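Local coordinates for hypothetical protein MG027 (Mycoplasma genitalium, PDB 1Q8C) that is of unknown function but resembles NusB proteins in structure, which suggests, without establishing, a role related to RNA binding, at residues Leu12-Phe24 with Phe43-Gln57. Numbering follows the deposited sequence.
Sequences LTRTQRRIAVVEF and FLEYDTKERQLNEWQ
Arg-14 lays its guanidinium flat on the indole of Trp-56, the two planes only 4° apart, in a cation-pi stack with CZ 3.7 Å from the centroid of the five-membered ring. A bend at chi2 (-96°) folds the arginine chain over the indole and sets CD above the six-membered ring, 3.5 Å from its centroid, as a CH-pi contact. Arg-18 meets the same indole differently: its CG lies at the rim in the ring plane, and its guanidinium, held by a salt bridge to Glu-112, stands nearly perpendicular to the ring. Arg-17, bent at chi2 and chi3, turns its head into the loop before helix 55-81. There the Asn-54 amide stacks on one guanidinium face, Leu-12 CD1 lies over the opposite one, and NH2 comes within 2.6 Å of Gln-52 O at the edge. Asn-54 is also the N-cap of that helix, its OD1 accepting from Gln-57 N at 3.1 Å. The contact thus packs helix 14-28 of an all-helical, NusB-like fold against the end of helix 36-45, the start of helix 55-81 and the loop that joins them. At its other end Phe-24 enters an aromatic cluster with Phe-43 and Tyr-46. Phe-43 points its edge at the Phe-24 face, centroids 4.7 Å apart, while Phe-24 turns its own edge to the face of Tyr-46, with planes at 53°. The other face of Tyr-46 carries the Arg-51 guanidinium, whose NH1 donates to Tyr-46 O at 3.1 Å, so the tyrosine ring is sandwiched between phenylalanine and arginine.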
loop_
_atom_site.group_PDB
_atom_site.type_symbol
_atom_site.label_atom_id
_atom_site.label_comp_id
_atom_site.label_asym_id
_atom_site.label_seq_id
_atom_site.Cartn_x
_atom_site.Cartn_y
_atom_site.Cartn_z
ATOM N N LEU A 12 -1.273 -14.343 13.654
ATOM C CA LEU A 12 -0.883 -12.955 13.300
ATOM C C LEU A 12 -2.153 -12.123 13.220
ATOM O O LEU A 12 -3.205 -12.645 12.940
ATOM C CB LEU A 12 -0.150 -12.935 11.954
ATOM C CG LEU A 12 1.147 -13.756 11.880
ATOM C CD1 LEU A 12 1.513 -14.081 10.420
ATOM C CD2 LEU A 12 2.275 -13.019 12.579
ATOM N N THR A 13 -2.030 -10.828 13.474
ATOM C CA THR A 13 -3.146 -9.890 13.418
ATOM C C THR A 13 -3.229 -9.388 11.982
ATOM O O THR A 13 -2.240 -9.464 11.265
ATOM C CB THR A 13 -2.825 -8.730 14.304
ATOM O OG1 THR A 13 -1.524 -8.254 13.942
ATOM C CG2 THR A 13 -2.645 -9.174 15.737
ATOM N N ARG A 14 -4.384 -8.861 11.569
ATOM C CA ARG A 14 -4.521 -8.275 10.234
ATOM C C ARG A 14 -3.480 -7.159 10.009
ATOM O O ARG A 14 -2.976 -6.987 8.901
ATOM C CB ARG A 14 -5.943 -7.750 10.016
ATOM C CG ARG A 14 -6.930 -8.814 9.537
ATOM C CD ARG A 14 -7.057 -8.788 8.058
ATOM N NE ARG A 14 -7.881 -9.851 7.503
ATOM C CZ ARG A 14 -9.146 -9.698 7.125
ATOM N NH1 ARG A 14 -9.749 -8.526 7.271
ATOM N NH2 ARG A 14 -9.801 -10.719 6.590
ATOM N N THR A 15 -3.162 -6.409 11.064
ATOM C CA THR A 15 -2.149 -5.354 10.988
ATOM C C THR A 15 -0.776 -5.915 10.627
ATOM O O THR A 15 -0.121 -5.400 9.719
ATOM C CB THR A 15 -2.047 -4.561 12.308
ATOM O OG1 THR A 15 -3.304 -3.956 12.618
ATOM C CG2 THR A 15 -1.088 -3.382 12.158
ATOM N N GLN A 16 -0.348 -6.962 11.329
ATOM C CA GLN A 16 0.921 -7.626 11.021
ATOM C C GLN A 16 0.972 -8.128 9.563
ATOM O O GLN A 16 1.997 -8.027 8.905
ATOM C CB GLN A 16 1.161 -8.776 11.997
ATOM C CG GLN A 16 1.445 -8.266 13.408
ATOM C CD GLN A 16 1.650 -9.361 14.399
ATOM O OE1 GLN A 16 2.731 -9.471 14.992
ATOM N NE2 GLN A 16 0.622 -10.176 14.606
ATOM N N ARG A 17 -0.150 -8.641 9.066
ATOM C CA ARG A 17 -0.253 -9.134 7.689
ATOM C C ARG A 17 -0.144 -8.021 6.663
ATOM O O ARG A 17 0.449 -8.195 5.609
ATOM C CB ARG A 17 -1.593 -9.812 7.487
ATOM C CG ARG A 17 -1.990 -10.612 8.646
ATOM C CD ARG A 17 -2.650 -11.839 8.289
ATOM N NE ARG A 17 -1.664 -12.760 7.794
ATOM C CZ ARG A 17 -1.686 -14.055 8.021
ATOM N NH1 ARG A 17 -2.651 -14.576 8.739
ATOM N NH2 ARG A 17 -0.763 -14.827 7.486
ATOM N N ARG A 18 -0.756 -6.890 6.973
ATOM C CA ARG A 18 -0.590 -5.688 6.188
ATOM C C ARG A 18 0.876 -5.239 6.171
ATOM O O ARG A 18 1.403 -4.910 5.118
ATOM C CB ARG A 18 -1.504 -4.594 6.745
ATOM C CG ARG A 18 -2.970 -4.757 6.382
ATOM C CD ARG A 18 -3.842 -3.604 6.858
ATOM N NE ARG A 18 -5.255 -3.871 6.602
ATOM C CZ ARG A 18 -6.134 -4.349 7.488
ATOM N NH1 ARG A 18 -5.791 -4.577 8.750
ATOM N NH2 ARG A 18 -7.381 -4.599 7.089
ATOM N N ILE A 19 1.546 -5.242 7.317
ATOM C CA ILE A 19 2.972 -4.858 7.387
ATOM C C ILE A 19 3.821 -5.738 6.457
ATOM O O ILE A 19 4.686 -5.243 5.740
ATOM C CB ILE A 19 3.483 -4.869 8.861
ATOM C CG1 ILE A 19 2.860 -3.697 9.647
ATOM C CG2 ILE A 19 4.986 -4.771 8.916
ATOM C CD1 ILE A 19 3.052 -3.738 11.183
ATOM N N ALA A 20 3.529 -7.040 6.428
ATOM C CA ALA A 20 4.229 -7.965 5.539
ATOM C C ALA A 20 4.084 -7.606 4.049
ATOM O O ALA A 20 5.025 -7.753 3.282
ATOM C CB ALA A 20 3.771 -9.418 5.800
ATOM N N VAL A 21 2.921 -7.124 3.636
ATOM C CA VAL A 21 2.717 -6.718 2.251
ATOM C C VAL A 21 3.485 -5.421 1.976
ATOM O O VAL A 21 4.200 -5.288 0.973
ATOM C CB VAL A 21 1.225 -6.579 1.976
ATOM C CG1 VAL A 21 0.979 -6.183 0.545
ATOM C CG2 VAL A 21 0.523 -7.927 2.272
ATOM N N VAL A 22 3.371 -4.469 2.893
ATOM C CA VAL A 22 4.074 -3.197 2.769
ATOM C C VAL A 22 5.587 -3.390 2.592
ATOM O O VAL A 22 6.218 -2.792 1.711
ATOM C CB VAL A 22 3.814 -2.325 4.005
ATOM C CG1 VAL A 22 4.791 -1.141 4.051
ATOM C CG2 VAL A 22 2.371 -1.809 3.999
ATOM N N GLU A 23 6.178 -4.219 3.435
ATOM C CA GLU A 23 7.617 -4.450 3.376
ATOM C C GLU A 23 7.981 -5.085 2.038
ATOM O O GLU A 23 8.984 -4.733 1.435
ATOM C CB GLU A 23 8.099 -5.325 4.540
ATOM C CG GLU A 23 9.167 -4.697 5.425
ATOM C CD GLU A 23 10.098 -3.715 4.714
ATOM O OE1 GLU A 23 11.250 -4.114 4.395
ATOM O OE2 GLU A 23 9.693 -2.529 4.493
ATOM N N PHE A 24 7.130 -5.994 1.574
ATOM C CA PHE A 24 7.326 -6.649 0.281
ATOM C C PHE A 24 7.322 -5.637 -0.883
ATOM O O PHE A 24 8.256 -5.581 -1.687
ATOM C CB PHE A 24 6.227 -7.690 0.085
ATOM C CG PHE A 24 6.260 -8.355 -1.241
ATOM C CD1 PHE A 24 7.276 -9.224 -1.577
ATOM C CD2 PHE A 24 5.243 -8.122 -2.162
ATOM C CE1 PHE A 24 7.293 -9.839 -2.840
ATOM C CE2 PHE A 24 5.240 -8.724 -3.389
ATOM C CZ PHE A 24 6.275 -9.585 -3.735
ATOM N N PHE A 43 6.431 -13.145 -4.286
ATOM C CA PHE A 43 5.707 -13.150 -3.011
ATOM C C PHE A 43 5.709 -14.517 -2.372
ATOM O O PHE A 43 5.856 -14.608 -1.174
ATOM C CB PHE A 43 4.249 -12.693 -3.157
ATOM C CG PHE A 43 3.596 -12.253 -1.838
ATOM C CD1 PHE A 43 4.247 -11.368 -0.976
ATOM C CD2 PHE A 43 2.323 -12.694 -1.499
ATOM C CE1 PHE A 43 3.640 -10.942 0.201
ATOM C CE2 PHE A 43 1.705 -12.270 -0.326
ATOM C CZ PHE A 43 2.356 -11.385 0.522
ATOM N N LEU A 44 5.554 -15.580 -3.154
ATOM C CA LEU A 44 5.677 -16.918 -2.606
ATOM C C LEU A 44 7.061 -17.210 -2.010
ATOM O O LEU A 44 7.134 -17.831 -0.941
ATOM C CB LEU A 44 5.362 -17.990 -3.643
ATOM C CG LEU A 44 4.018 -17.928 -4.367
ATOM C CD1 LEU A 44 3.773 -19.260 -5.044
ATOM C CD2 LEU A 44 2.876 -17.564 -3.419
ATOM N N GLU A 45 8.141 -16.787 -2.683
ATOM C CA GLU A 45 9.518 -17.003 -2.185
ATOM C C GLU A 45 9.850 -16.140 -0.970
ATOM O O GLU A 45 10.856 -16.375 -0.286
ATOM C CB GLU A 45 10.550 -16.688 -3.256
ATOM C CG GLU A 45 10.527 -17.625 -4.448
ATOM C CD GLU A 45 11.886 -17.725 -5.084
ATOM O OE1 GLU A 45 12.132 -16.926 -6.005
ATOM O OE2 GLU A 45 12.705 -18.581 -4.653
ATOM N N TYR A 46 9.019 -15.124 -0.758
ATOM C CA TYR A 46 9.123 -14.173 0.349
ATOM C C TYR A 46 8.595 -14.766 1.673
ATOM O O TYR A 46 8.826 -14.210 2.735
ATOM C CB TYR A 46 8.250 -12.971 -0.007
ATOM C CG TYR A 46 8.360 -11.792 0.912
ATOM C CD1 TYR A 46 9.550 -11.099 1.018
ATOM C CD2 TYR A 46 7.255 -11.337 1.632
ATOM C CE1 TYR A 46 9.650 -10.013 1.818
ATOM C CE2 TYR A 46 7.351 -10.252 2.453
ATOM C CZ TYR A 46 8.558 -9.596 2.537
ATOM O OH TYR A 46 8.715 -8.505 3.348
ATOM N N ASP A 47 7.864 -15.877 1.578
ATOM C CA ASP A 47 7.224 -16.528 2.714
ATOM C C ASP A 47 8.262 -17.155 3.631
ATOM O O ASP A 47 9.314 -17.620 3.168
ATOM C CB ASP A 47 6.247 -17.603 2.204
ATOM C CG ASP A 47 5.248 -18.089 3.269
ATOM O OD1 ASP A 47 4.985 -17.396 4.278
ATOM O OD2 ASP A 47 4.651 -19.179 3.128
ATOM N N THR A 48 7.945 -17.144 4.928
ATOM C CA THR A 48 8.757 -17.741 5.990
ATOM C C THR A 48 7.897 -18.236 7.144
ATOM O O THR A 48 6.728 -17.920 7.248
ATOM C CB THR A 48 9.737 -16.724 6.579
ATOM O OG1 THR A 48 9.022 -15.563 7.046
ATOM C CG2 THR A 48 10.705 -16.223 5.523
ATOM N N LYS A 49 8.536 -18.999 8.022
ATOM C CA LYS A 49 7.981 -19.472 9.276
ATOM C C LYS A 49 7.159 -18.386 9.967
ATOM O O LYS A 49 6.008 -18.609 10.334
ATOM C CB LYS A 49 9.125 -19.943 10.202
ATOM C CG LYS A 49 10.278 -20.714 9.492
ATOM C CD LYS A 49 11.290 -19.804 8.686
ATOM C CE LYS A 49 11.623 -20.413 7.297
ATOM N NZ LYS A 49 12.552 -19.587 6.464
ATOM N N GLU A 50 7.727 -17.199 10.120
ATOM C CA GLU A 50 7.042 -16.121 10.827
ATOM C C GLU A 50 5.914 -15.458 10.047
ATOM O O GLU A 50 4.956 -14.974 10.644
ATOM C CB GLU A 50 8.032 -15.040 11.224
ATOM C CG GLU A 50 9.044 -15.526 12.246
ATOM C CD GLU A 50 9.905 -14.399 12.785
ATOM O OE1 GLU A 50 10.331 -13.543 11.967
ATOM O OE2 GLU A 50 10.159 -14.376 14.012
ATOM N N ARG A 51 6.030 -15.429 8.713
ATOM C CA ARG A 51 5.046 -14.678 7.911
ATOM C C ARG A 51 3.769 -15.475 7.648
ATOM O O ARG A 51 2.672 -14.906 7.614
ATOM C CB ARG A 51 5.689 -14.179 6.615
ATOM C CG ARG A 51 6.654 -13.001 6.854
ATOM C CD ARG A 51 7.626 -12.702 5.704
ATOM N NE ARG A 51 8.405 -11.474 5.908
ATOM C CZ ARG A 51 9.581 -11.214 5.338
ATOM N NH1 ARG A 51 10.134 -12.097 4.522
ATOM N NH2 ARG A 51 10.212 -10.054 5.557
ATOM N N GLN A 52 3.906 -16.786 7.480
ATOM C CA GLN A 52 2.759 -17.660 7.305
ATOM C C GLN A 52 1.801 -17.016 6.311
ATOM O O GLN A 52 0.620 -16.852 6.606
ATOM C CB GLN A 52 2.044 -17.885 8.650
ATOM C CG GLN A 52 2.951 -17.974 9.875
ATOM C CD GLN A 52 2.160 -17.897 11.187
ATOM O OE1 GLN A 52 1.146 -18.599 11.348
ATOM N NE2 GLN A 52 2.621 -17.050 12.126
ATOM N N LEU A 53 2.322 -16.631 5.145
ATOM C CA LEU A 53 1.556 -15.841 4.191
ATOM C C LEU A 53 0.297 -16.555 3.795
ATOM O O LEU A 53 0.374 -17.693 3.364
ATOM C CB LEU A 53 2.374 -15.581 2.920
ATOM C CG LEU A 53 3.159 -14.293 2.682
ATOM C CD1 LEU A 53 3.284 -13.332 3.853
ATOM C CD2 LEU A 53 4.517 -14.624 2.140
ATOM N N ASN A 54 -0.849 -15.877 3.873
ATOM C CA ASN A 54 -2.130 -16.516 3.583
ATOM C C ASN A 54 -2.758 -15.981 2.302
ATOM O O ASN A 54 -2.206 -15.070 1.655
ATOM C CB ASN A 54 -3.104 -16.429 4.792
ATOM C CG ASN A 54 -3.596 -15.011 5.085
ATOM O OD1 ASN A 54 -3.260 -14.056 4.388
ATOM N ND2 ASN A 54 -4.407 -14.879 6.137
ATOM N N GLU A 55 -3.886 -16.563 1.913
ATOM C CA GLU A 55 -4.556 -16.157 0.683
ATOM C C GLU A 55 -5.051 -14.696 0.758
ATOM O O GLU A 55 -5.042 -14.014 -0.246
ATOM C CB GLU A 55 -5.679 -17.135 0.326
ATOM C CG GLU A 55 -5.196 -18.547 -0.100
ATOM C CD GLU A 55 -4.301 -18.535 -1.340
ATOM O OE1 GLU A 55 -3.553 -19.514 -1.551
ATOM O OE2 GLU A 55 -4.332 -17.542 -2.108
ATOM N N TRP A 56 -5.428 -14.208 1.936
ATOM C CA TRP A 56 -5.866 -12.813 2.081
ATOM C C TRP A 56 -4.757 -11.838 1.585
ATOM O O TRP A 56 -5.013 -10.945 0.808
ATOM C CB TRP A 56 -6.268 -12.524 3.544
ATOM C CG TRP A 56 -6.905 -11.175 3.762
ATOM C CD1 TRP A 56 -8.199 -10.832 3.508
ATOM C CD2 TRP A 56 -6.269 -9.977 4.266
ATOM N NE1 TRP A 56 -8.406 -9.508 3.814
ATOM C CE2 TRP A 56 -7.244 -8.960 4.281
ATOM C CE3 TRP A 56 -4.972 -9.662 4.701
ATOM C CZ2 TRP A 56 -6.971 -7.667 4.711
ATOM C CZ3 TRP A 56 -4.708 -8.368 5.131
ATOM C CH2 TRP A 56 -5.701 -7.398 5.133
ATOM N N GLN A 57 -3.525 -12.053 2.023
ATOM C CA GLN A 57 -2.368 -11.233 1.652
ATOM C C GLN A 57 -1.988 -11.392 0.154
ATOM O O GLN A 57 -1.605 -10.435 -0.507
ATOM C CB GLN A 57 -1.163 -11.643 2.510
ATOM C CG GLN A 57 -1.232 -11.242 3.970
ATOM C CD GLN A 57 -0.119 -11.844 4.785
ATOM O OE1 GLN A 57 0.717 -11.133 5.313
ATOM N NE2 GLN A 57 -0.101 -13.150 4.883
#